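Local coordinates for RimK domain protein ATP-grasp (Sphaerobacter thermophilus, PDB 5I47) that belongs to the RimK-like ATP-grasp family and probably binds ATP and metal to ligate an amino acid onto a carboxylate, perhaps in lysine biosynthesis, at the interface of chains A and B. Coordinates in Å, arbitrary orientation; residue numbers count along the deposited sequence, not the author numbering. Chains: chain A/B, RimK domain protein ATP-grasp.

The interface of chains A and B. Residues chain A 93, 96, 100, 111, 113; chain B 44, 67, 71.
B:Leu71 packs its two methyls against A:Met93, A:Val111 and A:Phe113. CD1 of B:Leu71 meets CG1 of A:Val111 tip to tip at 3.8 Å. CD1 of B:Leu71 also lies at the edge of the A:Phe113 ring, in its plane, 3.9 Å from CZ. CG of B:Leu71 is anti to its carbonyl carbon (chi1 -84°), which directs the branch point. Chi2 (163°) then sets CD1 toward A:Val111 and CD2 toward A:Met93.

A:Met93 is a selenomethionine. From CB, its CG runs anti to the backbone N (chi1 176°). This CG of A:Met93 lies 4.0 Å from CG1 of B:Val67. The chain then bends at chi2 and chi3. SE of A:Met93 comes 4.2 Å from CD1 of B:Leu71. At the tip, CE of A:Met93 meets CD2 of B:Leu71 at 3.9 Å. CG1 of B:Val67 also touches the A:Phe113 ring at CZ.

A:Val111 lies between B:Leu71 and B:Pro44 and touches both. Its CG2 meets CD1 of B:Leu71, and CG2 of A:Val111 is 4.0 Å from CG of B:Pro44. CG of B:Pro44 packs against CD2 of A:Leu96 at 3.5 Å, and CB of B:Pro44 meets CD1 of A:Ile100 at 3.7 Å. Both side chains cross the proline at about a right angle.

The two-fold repeats the patch with chains exchanged. This dimer may not be the biological form. In the patch, helix 92-101, strand 109-112 and the following loop of chain A meet helix 63-74 and the loop at B:Pro44 in chain B.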
HETATM    1  N   MSE A  93       7.744   2.423  -5.269  1.00 21.49           N
HETATM    2  CA  MSE A  93       7.437   3.794  -5.660  1.00 24.80           C
HETATM    3  C   MSE A  93       7.960   4.775  -4.625  1.00 26.10           C
HETATM    4  O   MSE A  93       8.617   5.761  -4.960  1.00 27.64           O
HETATM    5  CB  MSE A  93       5.930   3.983  -5.841  1.00 27.54           C
HETATM    6  CG  MSE A  93       5.522   5.414  -6.162  1.00 36.73           C
HETATM    7 SE   MSE A  93       6.215   6.039  -7.883  1.00 50.17          SE
HETATM    8  CE  MSE A  93       7.380   7.492  -7.286  1.00 46.35           C
ATOM      9  N   LEU A  96      11.726   4.745  -4.775  1.00 29.80           N
ATOM     10  CA  LEU A  96      12.191   5.495  -5.938  1.00 27.44           C
ATOM     11  C   LEU A  96      12.188   6.994  -5.668  1.00 29.59           C
ATOM     12  O   LEU A  96      13.201   7.675  -5.867  1.00 28.62           O
ATOM     13  CB  LEU A  96      11.314   5.172  -7.149  1.00 31.07           C
ATOM     14  CG  LEU A  96      11.588   5.942  -8.442  1.00 34.65           C
ATOM     15  CD1 LEU A  96      12.983   5.630  -8.972  1.00 34.22           C
ATOM     16  CD2 LEU A  96      10.532   5.620  -9.491  1.00 36.64           C
ATOM     17  N   ILE A 100      15.569   9.509  -5.182  1.00 34.69           N
ATOM     18  CA  ILE A 100      15.712  10.624  -6.118  1.00 32.80           C
ATOM     19  C   ILE A 100      15.955  11.928  -5.370  1.00 34.12           C
ATOM     20  O   ILE A 100      16.786  12.748  -5.778  1.00 39.99           O
ATOM     21  CB  ILE A 100      14.468  10.716  -7.021  1.00 34.91           C
ATOM     22  CG1 ILE A 100      14.450   9.568  -8.028  1.00 34.60           C
ATOM     23  CG2 ILE A 100      14.413  12.058  -7.731  1.00 40.88           C
ATOM     24  CD1 ILE A 100      13.183   9.509  -8.841  1.00 34.28           C
ATOM     25  N   VAL A 111       6.464   5.734 -14.363  1.00 31.74           N
ATOM     26  CA  VAL A 111       5.322   5.171 -13.651  1.00 33.80           C
ATOM     27  C   VAL A 111       4.164   5.083 -14.641  1.00 33.81           C
ATOM     28  O   VAL A 111       3.643   6.105 -15.091  1.00 36.33           O
ATOM     29  CB  VAL A 111       4.949   6.013 -12.425  1.00 31.18           C
ATOM     30  CG1 VAL A 111       4.090   5.199 -11.468  1.00 28.26           C
ATOM     31  CG2 VAL A 111       6.200   6.530 -11.731  1.00 23.28           C
ATOM     32  N   PHE A 113       0.362   3.641 -15.713  1.00 31.34           N
ATOM     33  CA  PHE A 113      -0.907   3.273 -15.097  1.00 33.93           C
ATOM     34  C   PHE A 113      -1.835   2.539 -16.058  1.00 37.38           C
ATOM     35  O   PHE A 113      -3.048   2.502 -15.835  1.00 33.45           O
ATOM     36  CB  PHE A 113      -1.592   4.518 -14.527  1.00 31.40           C
ATOM     37  CG  PHE A 113      -0.818   5.174 -13.416  1.00 32.53           C
ATOM     38  CD1 PHE A 113       0.162   6.114 -13.695  1.00 32.64           C
ATOM     39  CD2 PHE A 113      -1.060   4.838 -12.092  1.00 31.93           C
ATOM     40  CE1 PHE A 113       0.880   6.708 -12.678  1.00 34.79           C
ATOM     41  CE2 PHE A 113      -0.345   5.429 -11.071  1.00 28.52           C
ATOM     42  CZ  PHE A 113       0.628   6.364 -11.364  1.00 32.27           C
TER
ATOM     43  N   PRO B  44       9.019  10.317 -12.619  1.00 42.00           N
ATOM     44  CA  PRO B  44       9.130  10.714 -11.206  1.00 39.12           C
ATOM     45  C   PRO B  44       9.849  12.032 -10.995  1.00 44.47           C
ATOM     46  O   PRO B  44       9.543  12.748 -10.033  1.00 46.85           O
ATOM     47  CB  PRO B  44       9.904   9.548 -10.576  1.00 38.85           C
ATOM     48  CG  PRO B  44       9.680   8.401 -11.502  1.00 42.94           C
ATOM     49  CD  PRO B  44       9.609   8.994 -12.871  1.00 44.11           C
ATOM     50  N   VAL B  67      -1.247   6.501  -5.448  1.00 26.53           N
ATOM     51  CA  VAL B  67       0.066   6.759  -6.039  1.00 23.46           C
ATOM     52  C   VAL B  67      -0.039   7.827  -7.119  1.00 24.61           C
ATOM     53  O   VAL B  67       0.825   8.707  -7.231  1.00 27.12           O
ATOM     54  CB  VAL B  67       0.668   5.452  -6.594  1.00 22.34           C
ATOM     55  CG1 VAL B  67       1.805   5.751  -7.561  1.00 21.80           C
ATOM     56  CG2 VAL B  67       1.157   4.563  -5.460  1.00 23.12           C
ATOM     57  N   LEU B  71       1.784  11.534  -7.075  1.00 22.93           N
ATOM     58  CA  LEU B  71       2.702  11.939  -8.134  1.00 24.08           C
ATOM     59  C   LEU B  71       2.257  13.248  -8.766  1.00 27.19           C
ATOM     60  O   LEU B  71       3.045  14.193  -8.889  1.00 29.94           O
ATOM     61  CB  LEU B  71       2.797  10.837  -9.191  1.00 21.32           C
ATOM     62  CG  LEU B  71       3.769   9.701  -8.901  1.00 22.48           C
ATOM     63  CD1 LEU B  71       3.462   8.504  -9.778  1.00 23.77           C
ATOM     64  CD2 LEU B  71       5.196  10.181  -9.117  1.00 23.94           C
TER